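Local coordinates for protein probable enoyl-CoA hydratase/isomerase (Pseudomonas aeruginosa PAO1, PDB 5WYD) that probably acts as a crotonase-family enoyl-CoA hydratase/isomerase and is implicated in the biosynthesis of diffusible signal factor, at residues N81-G86 / R96-A101; V111-I116 / G202-L207. The protein carries 1 engineered substitution. All coordinates share one frame; numbering follows the deposited sequence.

Contact 1: residues N81-G86 / R96-A101; sequences NMFADG and RRFGEA
M82 reaches the helix with its terminal methyl. Its CG lies anti to the backbone N (chi1 -176°) and the chain runs on extended, which carries CE out to the F98 ring: M82 CE lies 3.3 Å from F98 CE2, a close approach, and 3.9 Å from F98 CZ. The sulfur stays further back: M82 SD is 5.5 Å from the centroid of the F98 ring, 57° off its normal. This is an oblique Met-aromatic contact in which the methyl does the touching. F83, the next residue, brings a ring to the same corner. F83 CE2 and F98 CE2 meet edge to edge at 3.9 Å, each near the plane of the other ring, and the two planes are inclined by only about 25°, so the pair is neither stacked nor T-shaped.

The contact illustrates how a loop can fold back on the helix it leads into: 81-86 belongs to the connection between strand 63-68 and helix 88-106. The chain just before it has the Ala-Gly-Ala-Asp signature of crotonases, a region that in relatives commonly supplies a peptide N-H to the oxyanion hole. A78 in that signature touches both F83 and F98, while M94 of the helix packs against M82 and F83.

Further on, D85, joined to G86 by a cis peptide, reaches out of the subunit: its carboxylate forms a salt bridge with R255 of a second subunit. Elsewhere on the helix, R96 NE donates to E100 OE2 (2.9 Å), one turn on, nearly in the guanidinium plane and onto the anti lone pair of the carboxylate. R96 NH2 also pairs with E243 and D247 of a third subunit.

Contact 2: residues V111-I116 / G202-L207; sequences VSIAAI and GAALLL
Strand 111-116 and helix 202-207 run almost antiparallel, at 166°, with their axes 8.4 Å apart at closest approach. The closest CA pair is A115 CA and A204 CA, 6.0 Å apart. Two alanines permit this closeness: A115 CB meets A204 CB at 3.8 Å, methyl against methyl. A204 CB also rests near the shorter branch of I113, with I113 CG2 4.0 Å away. The longer branch goes a different way. With CG1 anti to the carbonyl carbon (chi1 -51°), I113 CD1 reaches the helix backbone, 3.5 Å from A204 O, and presses against L207 CD2, also at 3.5 Å, tighter than usual for two methyls. The two side chains meet at a slant, and L207 CB and CG border the same methyl.

The pattern is a worked case of helix-on-sheet packing in an alpha/beta layer. Alternate strand residues, I113 and A115, turn to the helix, while A204 and L207, three apart, form the helix face that receives them. In this crotonase fold, strand 111-116 is an inner strand between 63-68 and 133-137. I135 of the latter touches both I113 and L207, and V65 of the former touches A204. C176 of a fourth subunit packs on L207. On the other face of the strand, the hydroxyl of S112 is hydrogen-bonded to the backbone N of D132.

The two contacts lie on opposite sides of the chain's centre, their own centres 27 Å apart, yet the chain joins them directly: helix 88-106, which holds the second segment of contact 1, is followed by strand 111-116 of contact 2. Contact 2 belongs to the core, its centre about 10 Å from that of the chain, and joins elements distant in sequence, chiefly through aliphatic side chains. Contact 1 is peripheral, its centre about 19 Å from that of the chain, but its touching groups are still largely buried. It is local in sequence, built on aromatic rings and a methionine, buries roughly half as much surface, and has charged flanks whose partners include other subunits.

Contact 1: residues N81-G86 / R96-A101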
ATOM      1  N   ASN A  81     -29.598  -5.465 -24.277  1.00 73.56           N
ATOM      2  CA  ASN A  81     -29.946  -6.888 -24.273  1.00 78.91           C
ATOM      3  C   ASN A  81     -29.010  -7.648 -23.343  1.00 86.98           C
ATOM      4  O   ASN A  81     -29.394  -8.631 -22.687  1.00 79.85           O
ATOM      5  CB  ASN A  81     -29.881  -7.460 -25.697  1.00 81.14           C
ATOM      6  CG  ASN A  81     -30.877  -6.805 -26.670  1.00 73.12           C
ATOM      7  OD1 ASN A  81     -31.721  -6.003 -26.278  1.00 71.87           O
ATOM      8  ND2 ASN A  81     -30.747  -7.141 -27.961  1.00 56.41           N
ATOM      9  N   MET A  82     -27.765  -7.207 -23.315  1.00 89.20           N
ATOM     10  CA  MET A  82     -26.759  -7.744 -22.430  1.00 80.33           C
ATOM     11  C   MET A  82     -27.114  -7.476 -20.966  1.00 80.50           C
ATOM     12  O   MET A  82     -26.984  -8.357 -20.103  1.00 89.35           O
ATOM     13  CB  MET A  82     -25.466  -7.076 -22.840  1.00 78.03           C
ATOM     14  CG  MET A  82     -24.322  -7.522 -22.159  1.00 88.34           C
ATOM     15  SD  MET A  82     -22.911  -6.807 -22.944  1.00104.22           S
ATOM     16  CE  MET A  82     -21.956  -6.940 -21.479  1.00 89.19           C
ATOM     17  N   PHE A  83     -27.596  -6.269 -20.681  1.00 82.95           N
ATOM     18  CA  PHE A  83     -28.018  -5.832 -19.357  1.00 74.97           C
ATOM     19  C   PHE A  83     -29.529  -5.839 -19.189  1.00 66.39           C
ATOM     20  O   PHE A  83     -30.051  -5.175 -18.289  1.00 61.67           O
ATOM     21  CB  PHE A  83     -27.420  -4.456 -19.064  1.00 83.60           C
ATOM     22  CG  PHE A  83     -25.941  -4.512 -18.766  1.00 92.88           C
ATOM     23  CD1 PHE A  83     -25.500  -4.685 -17.462  1.00 83.05           C
ATOM     24  CD2 PHE A  83     -24.996  -4.522 -19.778  1.00 88.88           C
ATOM     25  CE1 PHE A  83     -24.150  -4.768 -17.172  1.00 77.37           C
ATOM     26  CE2 PHE A  83     -23.655  -4.636 -19.473  1.00 78.38           C
ATOM     27  CZ  PHE A  83     -23.227  -4.742 -18.186  1.00 80.92           C
ATOM     28  N   ALA A  84     -30.243  -6.531 -20.067  1.00 74.28           N
ATOM     29  CA  ALA A  84     -31.691  -6.586 -19.976  1.00 78.79           C
ATOM     30  C   ALA A  84     -32.135  -7.196 -18.660  1.00 78.51           C
ATOM     31  O   ALA A  84     -31.582  -8.189 -18.181  1.00 90.07           O
ATOM     32  CB  ALA A  84     -32.277  -7.384 -21.141  1.00 79.40           C
ATOM     33  N   ASP A  85     -33.159  -6.593 -18.100  1.00 67.98           N
ATOM     34  CA  ASP A  85     -33.750  -7.023 -16.869  1.00 67.50           C
ATOM     35  C   ASP A  85     -34.457  -8.361 -17.060  1.00 64.37           C
ATOM     36  O   ASP A  85     -34.793  -8.698 -18.187  1.00 76.12           O
ATOM     37  CB  ASP A  85     -34.730  -5.986 -16.401  1.00 75.44           C
ATOM     38  CG  ASP A  85     -34.549  -5.699 -14.982  1.00 78.70           C
ATOM     39  OD1 ASP A  85     -33.414  -5.887 -14.501  1.00 63.26           O
ATOM     40  OD2 ASP A  85     -35.568  -5.498 -14.325  1.00 77.89           O
ATOM     41  N   GLY A  86     -34.695  -9.133 -15.996  1.00 65.99           N
ATOM     42  CA  GLY A  86     -34.468  -8.730 -14.621  1.00 76.27           C
ATOM     43  C   GLY A  86     -33.470  -9.536 -13.832  1.00 96.19           C
ATOM     44  O   GLY A  86     -33.246  -9.266 -12.650  1.00 92.42           O
ATOM     45  N   ARG A  96     -17.923  -9.215 -15.091  1.00 40.14           N
ATOM     46  CA  ARG A  96     -16.658  -9.942 -15.103  1.00 37.42           C
ATOM     47  C   ARG A  96     -16.014  -9.886 -16.483  1.00 43.07           C
ATOM     48  O   ARG A  96     -14.812  -9.618 -16.605  1.00 41.50           O
ATOM     49  CB  ARG A  96     -16.918 -11.382 -14.656  1.00 51.57           C
ATOM     50  CG  ARG A  96     -15.723 -12.300 -14.560  1.00 43.77           C
ATOM     51  CD  ARG A  96     -14.869 -12.017 -13.349  1.00 41.09           C
ATOM     52  NE  ARG A  96     -13.659 -12.800 -13.444  1.00 31.19           N
ATOM     53  CZ  ARG A  96     -12.917 -13.165 -12.417  1.00 41.80           C
ATOM     54  NH1 ARG A  96     -11.829 -13.892 -12.605  1.00 43.39           N
ATOM     55  NH2 ARG A  96     -13.268 -12.822 -11.209  1.00 43.17           N
ATOM     56  N   ARG A  97     -16.828 -10.062 -17.532  1.00 51.29           N
ATOM     57  CA  ARG A  97     -16.330 -10.069 -18.902  1.00 50.42           C
ATOM     58  C   ARG A  97     -15.692  -8.741 -19.276  1.00 47.45           C
ATOM     59  O   ARG A  97     -14.642  -8.716 -19.925  1.00 65.64           O
ATOM     60  CB  ARG A  97     -17.478 -10.369 -19.859  1.00 63.89           C
ATOM     61  CG  ARG A  97     -18.015 -11.794 -19.839  1.00 65.37           C
ATOM     62  CD  ARG A  97     -16.923 -12.802 -20.058  1.00 64.17           C
ATOM     63  NE  ARG A  97     -17.382 -14.175 -19.866  1.00 74.39           N
ATOM     64  CZ  ARG A  97     -17.312 -14.847 -18.720  1.00 74.36           C
ATOM     65  NH1 ARG A  97     -17.756 -16.099 -18.668  1.00 68.26           N
ATOM     66  NH2 ARG A  97     -16.815 -14.275 -17.625  1.00 49.36           N
ATOM     67  N   PHE A  98     -16.324  -7.628 -18.912  1.00 36.40           N
ATOM     68  CA  PHE A  98     -15.721  -6.336 -19.223  1.00 37.63           C
ATOM     69  C   PHE A  98     -14.388  -6.193 -18.532  1.00 37.93           C
ATOM     70  O   PHE A  98     -13.402  -5.758 -19.135  1.00 37.38           O
ATOM     71  CB  PHE A  98     -16.604  -5.171 -18.787  1.00 52.33           C
ATOM     72  CG  PHE A  98     -17.621  -4.755 -19.804  1.00 57.65           C
ATOM     73  CD1 PHE A  98     -17.222  -4.100 -20.945  1.00 40.69           C
ATOM     74  CD2 PHE A  98     -18.975  -4.930 -19.578  1.00 55.35           C
ATOM     75  CE1 PHE A  98     -18.126  -3.684 -21.889  1.00 43.59           C
ATOM     76  CE2 PHE A  98     -19.905  -4.491 -20.505  1.00 63.33           C
ATOM     77  CZ  PHE A  98     -19.469  -3.886 -21.676  1.00 59.94           C
ATOM     78  N   GLY A  99     -14.339  -6.550 -17.256  1.00 36.03           N
ATOM     79  CA  GLY A  99     -13.096  -6.412 -16.537  1.00 39.95           C
ATOM     80  C   GLY A  99     -12.010  -7.266 -17.150  1.00 35.82           C
ATOM     81  O   GLY A  99     -10.929  -6.777 -17.465  1.00 36.50           O
ATOM     82  N   GLU A 100     -12.327  -8.528 -17.426  1.00 41.45           N
ATOM     83  CA  GLU A 100     -11.328  -9.428 -17.993  1.00 41.00           C
ATOM     84  C   GLU A 100     -10.840  -8.943 -19.341  1.00 34.06           C
ATOM     85  O   GLU A 100      -9.627  -8.888 -19.596  1.00 26.00           O
ATOM     86  CB  GLU A 100     -11.896 -10.840 -18.138  1.00 41.15           C
ATOM     87  CG  GLU A 100     -12.354 -11.506 -16.873  1.00 40.57           C
ATOM     88  CD  GLU A 100     -12.974 -12.866 -17.148  1.00 60.52           C
ATOM     89  OE1 GLU A 100     -13.014 -13.298 -18.321  1.00 61.21           O
ATOM     90  OE2 GLU A 100     -13.356 -13.549 -16.182  1.00 56.01           O
ATOM     91  N   ALA A 101     -11.776  -8.604 -20.228  1.00 38.72           N
ATOM     92  CA  ALA A 101     -11.387  -8.194 -21.563  1.00 38.20           C
ATOM     93  C   ALA A 101     -10.591  -6.902 -21.511  1.00 36.87           C
ATOM     94  O   ALA A 101      -9.459  -6.836 -22.000  1.00 38.62           O
ATOM     95  CB  ALA A 101     -12.635  -8.046 -22.436  1.00 41.82           C
TER

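Contact 2: residues V111-I116 / G202-L207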
ATOM      1  N   VAL A 111       2.161  -1.563 -27.469  1.00 39.09           N
ATOM      2  CA  VAL A 111       1.374  -0.353 -27.275  1.00 34.50           C
ATOM      3  C   VAL A 111       0.021  -0.484 -27.966  1.00 31.79           C
ATOM      4  O   VAL A 111      -0.097  -1.001 -29.081  1.00 16.50           O
ATOM      5  CB  VAL A 111       2.141   0.876 -27.784  1.00 28.93           C
ATOM      6  CG1 VAL A 111       2.397   0.723 -29.242  1.00 41.38           C
ATOM      7  CG2 VAL A 111       1.342   2.128 -27.532  1.00 35.51           C
ATOM      8  N   SER A 112      -1.011  -0.010 -27.299  1.00 26.53           N
ATOM      9  CA  SER A 112      -2.367  -0.012 -27.806  1.00 27.86           C
ATOM     10  C   SER A 112      -2.758   1.443 -28.019  1.00 29.28           C
ATOM     11  O   SER A 112      -2.532   2.291 -27.150  1.00 33.62           O
ATOM     12  CB  SER A 112      -3.321  -0.737 -26.845  1.00 31.97           C
ATOM     13  OG  SER A 112      -3.330  -0.177 -25.536  1.00 30.11           O
ATOM     14  N   ILE A 113      -3.276   1.743 -29.193  1.00 29.21           N
ATOM     15  CA  ILE A 113      -3.674   3.093 -29.545  1.00 32.24           C
ATOM     16  C   ILE A 113      -5.166   3.028 -29.814  1.00 37.17           C
ATOM     17  O   ILE A 113      -5.622   2.187 -30.599  1.00 48.70           O
ATOM     18  CB  ILE A 113      -2.919   3.612 -30.785  1.00 31.94           C
ATOM     19  CG1 ILE A 113      -1.418   3.442 -30.646  1.00 24.64           C
ATOM     20  CG2 ILE A 113      -3.179   5.082 -31.005  1.00 17.98           C
ATOM     21  CD1 ILE A 113      -0.765   3.822 -31.892  1.00 23.65           C
ATOM     22  N   ALA A 114      -5.916   3.927 -29.197  1.00 27.91           N
ATOM     23  CA  ALA A 114      -7.355   3.978 -29.363  1.00 22.22           C
ATOM     24  C   ALA A 114      -7.681   5.096 -30.331  1.00 32.40           C
ATOM     25  O   ALA A 114      -7.415   6.262 -30.039  1.00 27.05           O
ATOM     26  CB  ALA A 114      -8.023   4.242 -28.025  1.00 23.39           C
ATOM     27  N   ALA A 115      -8.267   4.746 -31.471  1.00 34.81           N
ATOM     28  CA  ALA A 115      -8.641   5.717 -32.487  1.00 29.94           C
ATOM     29  C   ALA A 115     -10.143   5.940 -32.416  1.00 37.02           C
ATOM     30  O   ALA A 115     -10.919   5.110 -32.894  1.00 42.77           O
ATOM     31  CB  ALA A 115      -8.224   5.210 -33.865  1.00 34.50           C
ATOM     32  N   ILE A 116     -10.537   7.114 -31.955  1.00 48.82           N
ATOM     33  CA  ILE A 116     -11.931   7.445 -31.708  1.00 57.00           C
ATOM     34  C   ILE A 116     -12.494   8.120 -32.951  1.00 45.64           C
ATOM     35  O   ILE A 116     -12.308   9.316 -33.177  1.00 32.66           O
ATOM     36  CB  ILE A 116     -12.073   8.333 -30.474  1.00 55.99           C
ATOM     37  CG1 ILE A 116     -11.399   7.658 -29.276  1.00 49.09           C
ATOM     38  CG2 ILE A 116     -13.551   8.628 -30.228  1.00 70.78           C
ATOM     39  CD1 ILE A 116     -11.440   8.452 -28.008  1.00 47.19           C
ATOM     40  N   GLY A 202      -6.059   6.607 -39.835  1.00 30.77           N
ATOM     41  CA  GLY A 202      -4.769   6.750 -40.476  1.00 23.17           C
ATOM     42  C   GLY A 202      -3.724   7.212 -39.491  1.00 29.93           C
ATOM     43  O   GLY A 202      -2.660   6.598 -39.369  1.00 31.88           O
ATOM     44  N   ALA A 203      -4.071   8.214 -38.684  1.00 39.32           N
ATOM     45  CA  ALA A 203      -3.123   8.747 -37.713  1.00 46.15           C
ATOM     46  C   ALA A 203      -2.703   7.672 -36.722  1.00 48.50           C
ATOM     47  O   ALA A 203      -1.510   7.530 -36.411  1.00 51.23           O
ATOM     48  CB  ALA A 203      -3.735   9.945 -36.977  1.00 28.58           C
ATOM     49  N   ALA A 204      -3.660   6.877 -36.247  1.00 29.71           N
ATOM     50  CA  ALA A 204      -3.318   5.828 -35.295  1.00 43.05           C
ATOM     51  C   ALA A 204      -2.351   4.815 -35.907  1.00 35.64           C
ATOM     52  O   ALA A 204      -1.400   4.382 -35.251  1.00 37.50           O
ATOM     53  CB  ALA A 204      -4.590   5.151 -34.794  1.00 31.68           C
ATOM     54  N   LEU A 205      -2.599   4.404 -37.152  1.00 33.94           N
ATOM     55  CA  LEU A 205      -1.697   3.479 -37.827  1.00 35.94           C
ATOM     56  C   LEU A 205      -0.333   4.107 -38.008  1.00 41.37           C
ATOM     57  O   LEU A 205       0.698   3.440 -37.847  1.00 43.58           O
ATOM     58  CB  LEU A 205      -2.262   3.122 -39.188  1.00 37.04           C
ATOM     59  CG  LEU A 205      -3.579   2.375 -39.152  1.00 35.38           C
ATOM     60  CD1 LEU A 205      -4.106   2.223 -40.565  1.00 55.97           C
ATOM     61  CD2 LEU A 205      -3.352   1.030 -38.534  1.00 32.97           C
ATOM     62  N   LEU A 206      -0.317   5.385 -38.394  1.00 40.31           N
ATOM     63  CA  LEU A 206       0.950   6.069 -38.557  1.00 48.43           C
ATOM     64  C   LEU A 206       1.657   6.164 -37.215  1.00 46.62           C
ATOM     65  O   LEU A 206       2.840   5.814 -37.114  1.00 34.51           O
ATOM     66  CB  LEU A 206       0.721   7.435 -39.223  1.00 53.81           C
ATOM     67  CG  LEU A 206       1.876   8.414 -39.486  1.00 69.15           C
ATOM     68  CD1 LEU A 206       2.426   9.195 -38.294  1.00 70.60           C
ATOM     69  CD2 LEU A 206       2.992   7.549 -40.045  1.00 72.75           C
ATOM     70  N   LEU A 207       0.923   6.538 -36.152  1.00 35.70           N
ATOM     71  CA  LEU A 207       1.557   6.597 -34.839  1.00 47.53           C
ATOM     72  C   LEU A 207       2.057   5.215 -34.448  1.00 42.48           C
ATOM     73  O   LEU A 207       3.186   5.064 -33.966  1.00 37.60           O
ATOM     74  CB  LEU A 207       0.567   7.111 -33.780  1.00 42.98           C
ATOM     75  CG  LEU A 207       1.017   7.443 -32.337  1.00 31.96           C
ATOM     76  CD1 LEU A 207      -0.123   8.102 -31.544  1.00 39.75           C
ATOM     77  CD2 LEU A 207       1.611   6.325 -31.523  1.00 17.34           C
TER